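Local atomic coordinates of TruD (Uncultured prochloron, PDB entry 4BS9), a protein that probably uses ATP to cyclise residues of a precursor peptide into heterocycles, as a zinc-containing heterocyclase of cyanobactin (trunkamide) biosynthesis. Residues Q40-R51 with K57-D68; L602-I610 with R754-W764. One frame throughout, in Å; residues are numbered along the deposited sequence.

Interaction 1: residues Q40-R51 with K57-D68; sequences QILPFLNGEYTR and KLDGQVPEEYID
Leu-58 meets Ile-41 and Phe-44 in the apolar heart of a small winged helix-turn-helix domain, where helix 36-41 and the turn after it pack against the turn leaving helix 51-57 and the first turn of helix 64-76. The two branches of Leu-58 divide the work: CD1 lies 3.8 Å from CG1 of Ile-41, the two side chains at about a right angle, while CD2 reaches CE2 of Phe-44. Beyond it, CD1 of Ile-41 touches CG1 of Ile-67 at 4.1 Å. With CG1 anti to its own carbonyl carbon (chi1 -63°) and the chain extended, Ile-41 can bridge both partners; Val-70, farther along helix 64-76, also touches it.

Toward solvent the contact changes character. Lys-57 lays its CB over one face of the Phe-44 ring, a CH-pi contact 4.2 Å from the centroid, then bends at chi2 so that CE comes 3.7 Å from CE1 of Tyr-49. The edge of the Phe-44 ring, at CD1, points at a face of Tyr-49, and Ile-54 of the connecting helix 51-57 touches both.

Another margin is held by charge. Arg-51, its chain bent at chi2 (-88°), brings its guanidinium between two acids that stand one helical turn apart on helix 64-76. The grip on Asp-68 is side-on, NE and NH2 of Arg-51 both converging on the syn lone pair of OD1 at 3.0 and 2.9 Å. NH2 of Arg-51 also reaches OE2 of Glu-64 at 2.8 Å, meeting that oxygen on its anti side. A leucine here would probably leave the carboxylates of Glu-64 and Asp-68 close together without the cation that joins them to the start of helix 51-57. The guanidinium and Glu-64 carboxylate planes lie 70° apart.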
loop_
_atom_site.group_PDB
_atom_site.type_symbol
_atom_site.label_atom_id
_atom_site.label_comp_id
_atom_site.label_asym_id
_atom_site.label_seq_id
_atom_site.Cartn_x
_atom_site.Cartn_y
_atom_site.Cartn_z
ATOM N N GLN A 40 0.190 -46.317 -5.202
ATOM C CA GLN A 40 -0.016 -47.419 -6.126
ATOM C C GLN A 40 -0.763 -47.061 -7.398
ATOM O O GLN A 40 -0.588 -47.742 -8.407
ATOM C CB GLN A 40 -0.767 -48.510 -5.418
ATOM C CG GLN A 40 0.032 -49.094 -4.281
ATOM C CD GLN A 40 -0.728 -50.199 -3.584
ATOM O OE1 GLN A 40 -0.900 -51.287 -4.143
ATOM N NE2 GLN A 40 -1.198 -49.929 -2.367
ATOM N N ILE A 41 -1.591 -46.015 -7.345
ATOM C CA ILE A 41 -2.434 -45.614 -8.478
ATOM C C ILE A 41 -1.800 -44.498 -9.328
ATOM O O ILE A 41 -1.844 -44.538 -10.562
ATOM C CB ILE A 41 -3.822 -45.168 -7.982
ATOM C CG1 ILE A 41 -4.523 -46.347 -7.311
ATOM C CG2 ILE A 41 -4.662 -44.647 -9.138
ATOM C CD1 ILE A 41 -5.902 -46.048 -6.751
ATOM N N LEU A 42 -1.195 -43.523 -8.657
ATOM C CA LEU A 42 -0.656 -42.345 -9.318
ATOM C C LEU A 42 0.426 -42.586 -10.368
ATOM O O LEU A 42 0.576 -41.758 -11.263
ATOM C CB LEU A 42 -0.175 -41.319 -8.296
ATOM C CG LEU A 42 -1.307 -40.339 -7.957
ATOM C CD1 LEU A 42 -2.503 -41.033 -7.318
ATOM C CD2 LEU A 42 -0.814 -39.234 -7.050
ATOM N N PRO A 43 1.166 -43.708 -10.289
ATOM C CA PRO A 43 2.013 -44.002 -11.430
ATOM C C PRO A 43 1.217 -44.130 -12.718
ATOM O O PRO A 43 1.773 -43.932 -13.782
ATOM C CB PRO A 43 2.643 -45.345 -11.075
ATOM C CG PRO A 43 2.634 -45.383 -9.600
ATOM C CD PRO A 43 1.385 -44.660 -9.188
ATOM N N PHE A 44 -0.072 -44.443 -12.632
ATOM C CA PHE A 44 -0.883 -44.660 -13.825
ATOM C C PHE A 44 -1.732 -43.452 -14.203
ATOM O O PHE A 44 -2.485 -43.461 -15.192
ATOM C CB PHE A 44 -1.692 -45.915 -13.608
ATOM C CG PHE A 44 -0.829 -47.083 -13.243
ATOM C CD1 PHE A 44 -0.114 -47.754 -14.223
ATOM C CD2 PHE A 44 -0.658 -47.452 -11.920
ATOM C CE1 PHE A 44 0.715 -48.809 -13.898
ATOM C CE2 PHE A 44 0.178 -48.502 -11.589
ATOM C CZ PHE A 44 0.864 -49.183 -12.580
ATOM N N LEU A 45 -1.534 -42.383 -13.447
ATOM C CA LEU A 45 -2.207 -41.148 -13.686
ATOM C C LEU A 45 -1.230 -40.174 -14.301
ATOM O O LEU A 45 -1.130 -39.003 -13.925
ATOM C CB LEU A 45 -2.787 -40.660 -12.375
ATOM C CG LEU A 45 -3.946 -41.564 -11.972
ATOM C CD1 LEU A 45 -4.553 -41.125 -10.650
ATOM C CD2 LEU A 45 -5.009 -41.589 -13.075
ATOM N N ASN A 46 -0.501 -40.679 -15.277
ATOM C CA ASN A 46 0.414 -39.861 -16.035
ATOM C C ASN A 46 -0.178 -39.577 -17.419
ATOM O O ASN A 46 0.520 -39.127 -18.305
ATOM C CB ASN A 46 1.766 -40.574 -16.152
ATOM C CG ASN A 46 1.678 -41.898 -16.918
ATOM O OD1 ASN A 46 0.590 -42.437 -17.154
ATOM N ND2 ASN A 46 2.829 -42.432 -17.293
ATOM N N GLY A 47 -1.461 -39.870 -17.619
ATOM C CA GLY A 47 -2.104 -39.589 -18.902
ATOM C C GLY A 47 -1.979 -40.683 -19.941
ATOM O O GLY A 47 -2.651 -40.629 -20.959
ATOM N N GLU A 48 -1.143 -41.683 -19.670
ATOM C CA GLU A 48 -0.889 -42.782 -20.604
ATOM C C GLU A 48 -1.914 -43.902 -20.480
ATOM O O GLU A 48 -1.820 -44.885 -21.186
ATOM C CB GLU A 48 0.492 -43.383 -20.331
ATOM C CG GLU A 48 1.656 -42.404 -20.401
ATOM C CD GLU A 48 2.112 -42.125 -21.824
ATOM O OE1 GLU A 48 1.876 -42.982 -22.710
ATOM O OE2 GLU A 48 2.716 -41.047 -22.054
ATOM N N TYR A 49 -2.863 -43.783 -19.553
ATOM C CA TYR A 49 -3.802 -44.872 -19.265
ATOM C C TYR A 49 -5.209 -44.340 -19.081
ATOM O O TYR A 49 -5.439 -43.386 -18.327
ATOM C CB TYR A 49 -3.394 -45.630 -17.994
ATOM C CG TYR A 49 -2.023 -46.257 -18.065
ATOM C CD1 TYR A 49 -1.826 -47.468 -18.708
ATOM C CD2 TYR A 49 -0.919 -45.637 -17.495
ATOM C CE1 TYR A 49 -0.571 -48.047 -18.782
ATOM C CE2 TYR A 49 0.340 -46.207 -17.566
ATOM C CZ TYR A 49 0.509 -47.414 -18.209
ATOM O OH TYR A 49 1.756 -47.991 -18.283
ATOM N N THR A 50 -6.140 -44.962 -19.793
ATOM C CA THR A 50 -7.553 -44.761 -19.552
ATOM C C THR A 50 -7.953 -45.508 -18.287
ATOM O O THR A 50 -7.276 -46.444 -17.871
ATOM C CB THR A 50 -8.411 -45.237 -20.733
ATOM O OG1 THR A 50 -9.783 -45.038 -20.402
ATOM C CG2 THR A 50 -8.199 -46.717 -21.050
ATOM N N ARG A 51 -9.057 -45.103 -17.674
ATOM C CA ARG A 51 -9.462 -45.670 -16.374
ATOM C C ARG A 51 -9.754 -47.175 -16.465
ATOM O O ARG A 51 -9.501 -47.936 -15.525
ATOM C CB ARG A 51 -10.658 -44.890 -15.815
ATOM C CG ARG A 51 -11.391 -45.541 -14.663
ATOM C CD ARG A 51 -12.480 -46.466 -15.170
ATOM N NE ARG A 51 -13.099 -47.208 -14.080
ATOM C CZ ARG A 51 -13.871 -48.282 -14.232
ATOM N NH1 ARG A 51 -14.133 -48.769 -15.445
ATOM N NH2 ARG A 51 -14.387 -48.880 -13.162
ATOM N N LYS A 57 -3.899 -52.894 -14.769
ATOM C CA LYS A 57 -2.503 -52.890 -14.306
ATOM C C LYS A 57 -2.438 -53.217 -12.828
ATOM O O LYS A 57 -1.499 -53.874 -12.372
ATOM C CB LYS A 57 -1.810 -51.543 -14.544
ATOM C CG LYS A 57 -2.013 -50.911 -15.907
ATOM C CD LYS A 57 -1.408 -51.729 -17.037
ATOM C CE LYS A 57 -2.098 -51.408 -18.361
ATOM N NZ LYS A 57 -1.257 -51.654 -19.569
ATOM N N LEU A 58 -3.444 -52.750 -12.088
ATOM C CA LEU A 58 -3.563 -53.018 -10.654
ATOM C C LEU A 58 -4.506 -54.178 -10.363
ATOM O O LEU A 58 -5.160 -54.216 -9.321
ATOM C CB LEU A 58 -4.075 -51.770 -9.953
ATOM C CG LEU A 58 -3.153 -50.572 -10.053
ATOM C CD1 LEU A 58 -3.891 -49.333 -9.568
ATOM C CD2 LEU A 58 -1.884 -50.828 -9.248
ATOM N N ASP A 59 -4.555 -55.138 -11.276
ATOM C CA ASP A 59 -5.523 -56.202 -11.183
ATOM C C ASP A 59 -5.442 -56.918 -9.835
ATOM O O ASP A 59 -6.374 -56.848 -9.013
ATOM C CB ASP A 59 -5.314 -57.191 -12.304
ATOM C CG ASP A 59 -6.238 -58.351 -12.199
ATOM O OD1 ASP A 59 -7.305 -58.186 -11.569
ATOM O OD2 ASP A 59 -5.899 -59.428 -12.732
ATOM N N GLY A 60 -4.319 -57.582 -9.595
ATOM C CA GLY A 60 -4.135 -58.299 -8.343
ATOM C C GLY A 60 -3.933 -57.415 -7.125
ATOM O O GLY A 60 -4.028 -57.901 -6.000
ATOM N N GLN A 61 -3.661 -56.127 -7.349
ATOM C CA GLN A 61 -3.227 -55.219 -6.284
ATOM C C GLN A 61 -4.388 -54.537 -5.583
ATOM O O GLN A 61 -4.471 -54.554 -4.372
ATOM C CB GLN A 61 -2.296 -54.116 -6.827
ATOM C CG GLN A 61 -1.285 -54.525 -7.891
ATOM C CD GLN A 61 -0.291 -55.547 -7.396
ATOM O OE1 GLN A 61 -0.417 -56.062 -6.289
ATOM N NE2 GLN A 61 0.714 -55.845 -8.217
ATOM N N VAL A 62 -5.268 -53.911 -6.348
ATOM C CA VAL A 62 -6.291 -53.030 -5.793
ATOM C C VAL A 62 -7.612 -53.348 -6.475
ATOM O O VAL A 62 -7.662 -53.406 -7.694
ATOM C CB VAL A 62 -5.933 -51.546 -6.048
ATOM C CG1 VAL A 62 -6.889 -50.615 -5.319
ATOM C CG2 VAL A 62 -4.501 -51.250 -5.623
ATOM N N PRO A 63 -8.685 -53.578 -5.705
ATOM C CA PRO A 63 -9.921 -53.892 -6.399
ATOM C C PRO A 63 -10.485 -52.663 -7.086
ATOM O O PRO A 63 -10.358 -51.547 -6.579
ATOM C CB PRO A 63 -10.859 -54.364 -5.284
ATOM C CG PRO A 63 -9.992 -54.614 -4.103
ATOM C CD PRO A 63 -8.849 -53.658 -4.250
ATOM N N GLU A 64 -11.098 -52.895 -8.241
ATOM C CA GLU A 64 -11.699 -51.850 -9.076
ATOM C C GLU A 64 -12.423 -50.776 -8.255
ATOM O O GLU A 64 -12.199 -49.576 -8.434
ATOM C CB GLU A 64 -12.685 -52.501 -10.075
ATOM C CG GLU A 64 -13.099 -51.616 -11.252
ATOM C CD GLU A 64 -14.133 -52.258 -12.172
ATOM O OE1 GLU A 64 -14.073 -53.482 -12.396
ATOM O OE2 GLU A 64 -15.005 -51.535 -12.697
ATOM N N GLU A 65 -13.268 -51.223 -7.336
ATOM C CA GLU A 65 -14.173 -50.325 -6.630
ATOM C C GLU A 65 -13.436 -49.247 -5.848
ATOM O O GLU A 65 -13.887 -48.100 -5.792
ATOM C CB GLU A 65 -15.090 -51.101 -5.688
ATOM C CG GLU A 65 -15.986 -52.136 -6.360
ATOM C CD GLU A 65 -15.308 -53.484 -6.591
ATOM O OE1 GLU A 65 -14.171 -53.704 -6.113
ATOM O OE2 GLU A 65 -15.920 -54.336 -7.263
ATOM N N TYR A 66 -12.310 -49.626 -5.253
ATOM C CA TYR A 66 -11.456 -48.686 -4.543
ATOM C C TYR A 66 -10.693 -47.769 -5.508
ATOM O O TYR A 66 -10.451 -46.606 -5.199
ATOM C CB TYR A 66 -10.477 -49.433 -3.644
ATOM C CG TYR A 66 -11.147 -50.218 -2.532
ATOM C CD1 TYR A 66 -11.522 -49.592 -1.351
ATOM C CD2 TYR A 66 -11.407 -51.588 -2.662
ATOM C CE1 TYR A 66 -12.134 -50.293 -0.329
ATOM C CE2 TYR A 66 -12.027 -52.301 -1.640
ATOM C CZ TYR A 66 -12.387 -51.645 -0.466
ATOM O OH TYR A 66 -13.005 -52.301 0.593
ATOM N N ILE A 67 -10.316 -48.273 -6.677
ATOM C CA ILE A 67 -9.721 -47.401 -7.684
ATOM C C ILE A 67 -10.728 -46.309 -8.068
ATOM O O ILE A 67 -10.392 -45.126 -8.062
ATOM C CB ILE A 67 -9.252 -48.186 -8.924
ATOM C CG1 ILE A 67 -8.042 -49.054 -8.564
ATOM C CG2 ILE A 67 -8.892 -47.243 -10.066
ATOM C CD1 ILE A 67 -7.735 -50.117 -9.588
ATOM N N ASP A 68 -11.965 -46.702 -8.355
ATOM C CA ASP A 68 -13.011 -45.741 -8.708
ATOM C C ASP A 68 -13.192 -44.701 -7.633
ATOM O O ASP A 68 -13.260 -43.512 -7.924
ATOM C CB ASP A 68 -14.347 -46.436 -8.945
ATOM C CG ASP A 68 -14.354 -47.281 -10.212
ATOM O OD1 ASP A 68 -13.649 -46.932 -11.193
ATOM O OD2 ASP A 68 -15.074 -48.302 -10.227
#

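Interaction 2: residues L602-I610 with R754-W764; sequences LDLTADLGI and RLYDVPVKLGW
Asp-607 reaches from a type I beta turn, Ala-606 to Gly-609, toward helix 754-761 and the residue that follows it, and each atom of its side chain has a partner there. CB of Asp-607 packs 3.8 Å from CD2 of Leu-762. With chi1 at 63°, CG of Asp-607 sits between the backbone N and the carbonyl carbon and lies 3.8 Å from CG1 of Val-758, the side chains at about a right angle. At the tip, Arg-754 approaches end-on from the opposite direction: its NH2 gives to OD1 and its NH1 to OD2 of Asp-607, both at 3.0 Å and both on syn lone pairs, the planar groups 20° apart. OD2 also has a longer, weak bond to NZ of Lys-761.

Beside this network, CD1 of Leu-762 touches Ala-606 and lies over one face of the Trp-764 indole, whose edge faces the carbonyl O of Thr-605. Gly-763 closes the helix in a Schellman motif, turning the chain back so that Trp-764 can join the contact.

Arg-754 also bridges to Asp-560 of helix 545-568, so one guanidinium ties the turn and a second helix to this part of the chain; its charge would probably favour the ionised form of Asp-607.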
loop_
_atom_site.group_PDB
_atom_site.type_symbol
_atom_site.label_atom_id
_atom_site.label_comp_id
_atom_site.label_asym_id
_atom_site.label_seq_id
_atom_site.Cartn_x
_atom_site.Cartn_y
_atom_site.Cartn_z
ATOM N N LEU A 602 -13.888 34.135 19.404
ATOM C CA LEU A 602 -14.945 35.146 19.336
ATOM C C LEU A 602 -16.268 34.544 18.826
ATOM O O LEU A 602 -16.245 33.574 18.078
ATOM C CB LEU A 602 -14.498 36.279 18.419
ATOM C CG LEU A 602 -13.127 36.895 18.715
ATOM C CD1 LEU A 602 -12.827 38.016 17.721
ATOM C CD2 LEU A 602 -13.035 37.410 20.151
ATOM N N ASP A 603 -17.410 35.109 19.227
ATOM C CA ASP A 603 -18.713 34.623 18.755
ATOM C C ASP A 603 -19.209 35.386 17.529
ATOM O O ASP A 603 -19.541 36.550 17.624
ATOM C CB ASP A 603 -19.787 34.714 19.849
ATOM C CG ASP A 603 -21.168 34.268 19.343
ATOM O OD1 ASP A 603 -21.421 33.045 19.290
ATOM O OD2 ASP A 603 -21.992 35.134 18.974
ATOM N N LEU A 604 -19.331 34.702 16.395
ATOM C CA LEU A 604 -19.758 35.332 15.135
ATOM C C LEU A 604 -21.229 35.114 14.798
ATOM O O LEU A 604 -21.678 35.513 13.710
ATOM C CB LEU A 604 -18.904 34.819 13.971
ATOM C CG LEU A 604 -17.411 35.162 14.028
ATOM C CD1 LEU A 604 -16.884 35.204 12.599
ATOM C CD2 LEU A 604 -17.095 36.480 14.745
ATOM N N THR A 605 -21.973 34.498 15.720
ATOM C CA THR A 605 -23.404 34.249 15.515
ATOM C C THR A 605 -24.136 35.515 15.075
ATOM O O THR A 605 -23.995 36.567 15.693
ATOM C CB THR A 605 -24.063 33.714 16.797
ATOM O OG1 THR A 605 -23.429 32.488 17.175
ATOM C CG2 THR A 605 -25.531 33.460 16.587
ATOM N N ALA A 606 -24.912 35.406 14.005
ATOM C CA ALA A 606 -25.674 36.531 13.484
ATOM C C ALA A 606 -27.159 36.243 13.599
ATOM O O ALA A 606 -27.582 35.451 14.437
ATOM C CB ALA A 606 -25.292 36.798 12.037
ATOM N N ASP A 607 -27.954 36.868 12.739
ATOM C CA ASP A 607 -29.403 36.881 12.923
ATOM C C ASP A 607 -30.102 35.541 12.680
ATOM O O ASP A 607 -31.283 35.415 12.953
ATOM C CB ASP A 607 -30.040 37.979 12.064
ATOM C CG ASP A 607 -29.839 37.761 10.582
ATOM O OD1 ASP A 607 -28.855 37.067 10.198
ATOM O OD2 ASP A 607 -30.666 38.301 9.808
ATOM N N LEU A 608 -29.390 34.546 12.173
ATOM C CA LEU A 608 -29.960 33.204 12.101
ATOM C C LEU A 608 -29.907 32.506 13.463
ATOM O O LEU A 608 -30.585 31.497 13.690
ATOM C CB LEU A 608 -29.250 32.374 11.031
ATOM C CG LEU A 608 -29.858 32.590 9.639
ATOM C CD1 LEU A 608 -29.693 34.035 9.187
ATOM C CD2 LEU A 608 -29.284 31.627 8.609
ATOM N N GLY A 609 -29.090 33.045 14.365
ATOM C CA GLY A 609 -28.903 32.446 15.677
ATOM C C GLY A 609 -28.109 31.152 15.632
ATOM O O GLY A 609 -27.897 30.520 16.659
ATOM N N ILE A 610 -27.659 30.751 14.451
ATOM C CA ILE A 610 -26.884 29.524 14.337
ATOM C C ILE A 610 -25.459 29.800 14.847
ATOM O O ILE A 610 -24.810 30.762 14.418
ATOM C CB ILE A 610 -26.885 28.979 12.892
ATOM C CG1 ILE A 610 -28.300 28.584 12.487
ATOM C CG2 ILE A 610 -25.958 27.777 12.759
ATOM C CD1 ILE A 610 -28.447 28.312 11.009
ATOM N N ARG A 754 -27.990 41.924 3.082
ATOM C CA ARG A 754 -27.724 41.556 4.467
ATOM C C ARG A 754 -26.468 42.238 5.017
ATOM O O ARG A 754 -26.466 42.744 6.138
ATOM C CB ARG A 754 -27.597 40.038 4.595
ATOM C CG ARG A 754 -28.933 39.310 4.528
ATOM C CD ARG A 754 -28.748 37.800 4.449
ATOM N NE ARG A 754 -27.834 37.309 5.477
ATOM C CZ ARG A 754 -28.154 37.190 6.766
ATOM N NH1 ARG A 754 -29.366 37.526 7.200
ATOM N NH2 ARG A 754 -27.255 36.740 7.632
ATOM N N LEU A 755 -25.416 42.267 4.208
ATOM C CA LEU A 755 -24.108 42.759 4.624
ATOM C C LEU A 755 -24.159 44.107 5.353
ATOM O O LEU A 755 -23.427 44.321 6.319
ATOM C CB LEU A 755 -23.193 42.870 3.403
ATOM C CG LEU A 755 -21.738 43.260 3.687
ATOM C CD1 LEU A 755 -21.008 42.169 4.454
ATOM C CD2 LEU A 755 -21.024 43.574 2.376
ATOM N N TYR A 756 -25.014 45.001 4.865
ATOM C CA TYR A 756 -25.230 46.306 5.471
ATOM C C TYR A 756 -26.381 46.297 6.486
ATOM O O TYR A 756 -26.298 46.946 7.517
ATOM C CB TYR A 756 -25.543 47.330 4.383
ATOM C CG TYR A 756 -24.482 47.454 3.315
ATOM C CD1 TYR A 756 -23.419 48.322 3.470
ATOM C CD2 TYR A 756 -24.557 46.710 2.138
ATOM C CE1 TYR A 756 -22.450 48.448 2.489
ATOM C CE2 TYR A 756 -23.589 46.833 1.151
ATOM C CZ TYR A 756 -22.542 47.698 1.337
ATOM O OH TYR A 756 -21.584 47.809 0.379
ATOM N N ASP A 757 -27.448 45.562 6.200
ATOM C CA ASP A 757 -28.675 45.648 6.991
ATOM C C ASP A 757 -28.654 44.855 8.299
ATOM O O ASP A 757 -29.219 45.303 9.308
ATOM C CB ASP A 757 -29.858 45.225 6.128
ATOM C CG ASP A 757 -30.009 46.101 4.890
ATOM O OD1 ASP A 757 -29.249 47.093 4.766
ATOM O OD2 ASP A 757 -30.881 45.793 4.043
ATOM N N VAL A 758 -27.991 43.698 8.290
ATOM C CA VAL A 758 -27.947 42.827 9.482
ATOM C C VAL A 758 -27.247 43.450 10.690
ATOM O O VAL A 758 -27.769 43.387 11.792
ATOM C CB VAL A 758 -27.299 41.450 9.215
ATOM C CG1 VAL A 758 -27.310 40.607 10.482
ATOM C CG2 VAL A 758 -28.045 40.711 8.128
ATOM N N PRO A 759 -26.055 44.022 10.494
ATOM C CA PRO A 759 -25.442 44.708 11.618
ATOM C C PRO A 759 -26.426 45.643 12.312
ATOM O O PRO A 759 -26.533 45.610 13.534
ATOM C CB PRO A 759 -24.318 45.511 10.966
ATOM C CG PRO A 759 -23.919 44.691 9.810
ATOM C CD PRO A 759 -25.195 44.058 9.303
ATOM N N VAL A 760 -27.160 46.431 11.526
ATOM C CA VAL A 760 -28.079 47.441 12.063
ATOM C C VAL A 760 -29.296 46.798 12.732
ATOM O O VAL A 760 -29.652 47.133 13.864
ATOM C CB VAL A 760 -28.539 48.405 10.951
ATOM C CG1 VAL A 760 -29.614 49.351 11.450
ATOM C CG2 VAL A 760 -27.354 49.199 10.428
ATOM N N LYS A 761 -29.917 45.869 12.015
ATOM C CA LYS A 761 -31.000 45.049 12.539
ATOM C C LYS A 761 -30.635 44.315 13.840
ATOM O O LYS A 761 -31.507 44.032 14.643
ATOM C CB LYS A 761 -31.407 44.032 11.474
ATOM C CG LYS A 761 -32.580 43.141 11.846
ATOM C CD LYS A 761 -32.385 41.731 11.311
ATOM C CE LYS A 761 -33.303 40.764 12.031
ATOM N NZ LYS A 761 -33.326 39.459 11.322
ATOM N N LEU A 762 -29.360 43.992 14.042
ATOM C CA LEU A 762 -28.901 43.340 15.282
ATOM C C LEU A 762 -28.364 44.313 16.344
ATOM O O LEU A 762 -27.821 43.884 17.362
ATOM C CB LEU A 762 -27.807 42.318 14.952
ATOM C CG LEU A 762 -28.235 41.067 14.185
ATOM C CD1 LEU A 762 -27.020 40.212 13.863
ATOM C CD2 LEU A 762 -29.250 40.262 14.982
ATOM N N GLY A 763 -28.500 45.615 16.107
ATOM C CA GLY A 763 -27.967 46.617 17.019
ATOM C C GLY A 763 -26.456 46.627 17.197
ATOM O O GLY A 763 -25.964 47.022 18.249
ATOM N N TRP A 764 -25.716 46.193 16.183
ATOM C CA TRP A 764 -24.269 46.379 16.163
ATOM C C TRP A 764 -23.933 47.770 15.624
ATOM O O TRP A 764 -22.774 48.184 15.690
ATOM C CB TRP A 764 -23.562 45.356 15.275
ATOM C CG TRP A 764 -23.816 43.921 15.579
ATOM C CD1 TRP A 764 -24.372 43.399 16.705
ATOM C CD2 TRP A 764 -23.494 42.808 14.740
ATOM N NE1 TRP A 764 -24.441 42.025 16.612
ATOM C CE2 TRP A 764 -23.899 41.640 15.418
ATOM C CE3 TRP A 764 -22.915 42.686 13.473
ATOM C CZ2 TRP A 764 -23.729 40.365 14.882
ATOM C CZ3 TRP A 764 -22.747 41.415 12.934
ATOM C CH2 TRP A 764 -23.155 40.272 13.640
#

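Interaction 1 and interaction 2 lie on opposite sides of the chain's centre, their own centres about 93 Å apart, and share no helix or strand. The first joins neighbouring elements of one small domain, with a single short helix between its segments; the second brings together segments 144 residues apart in the C-terminal half of the chain. Both are partly buried, but the balance differs. In 40-51 with 57-68, a buried aliphatic core carries a salt bridge at its margin, whereas in 602-610 with 754-764 the charged pair is central and apolar groups flank it. Even the arginines differ: one spans two acids of one helix, the other joins acids from separate elements.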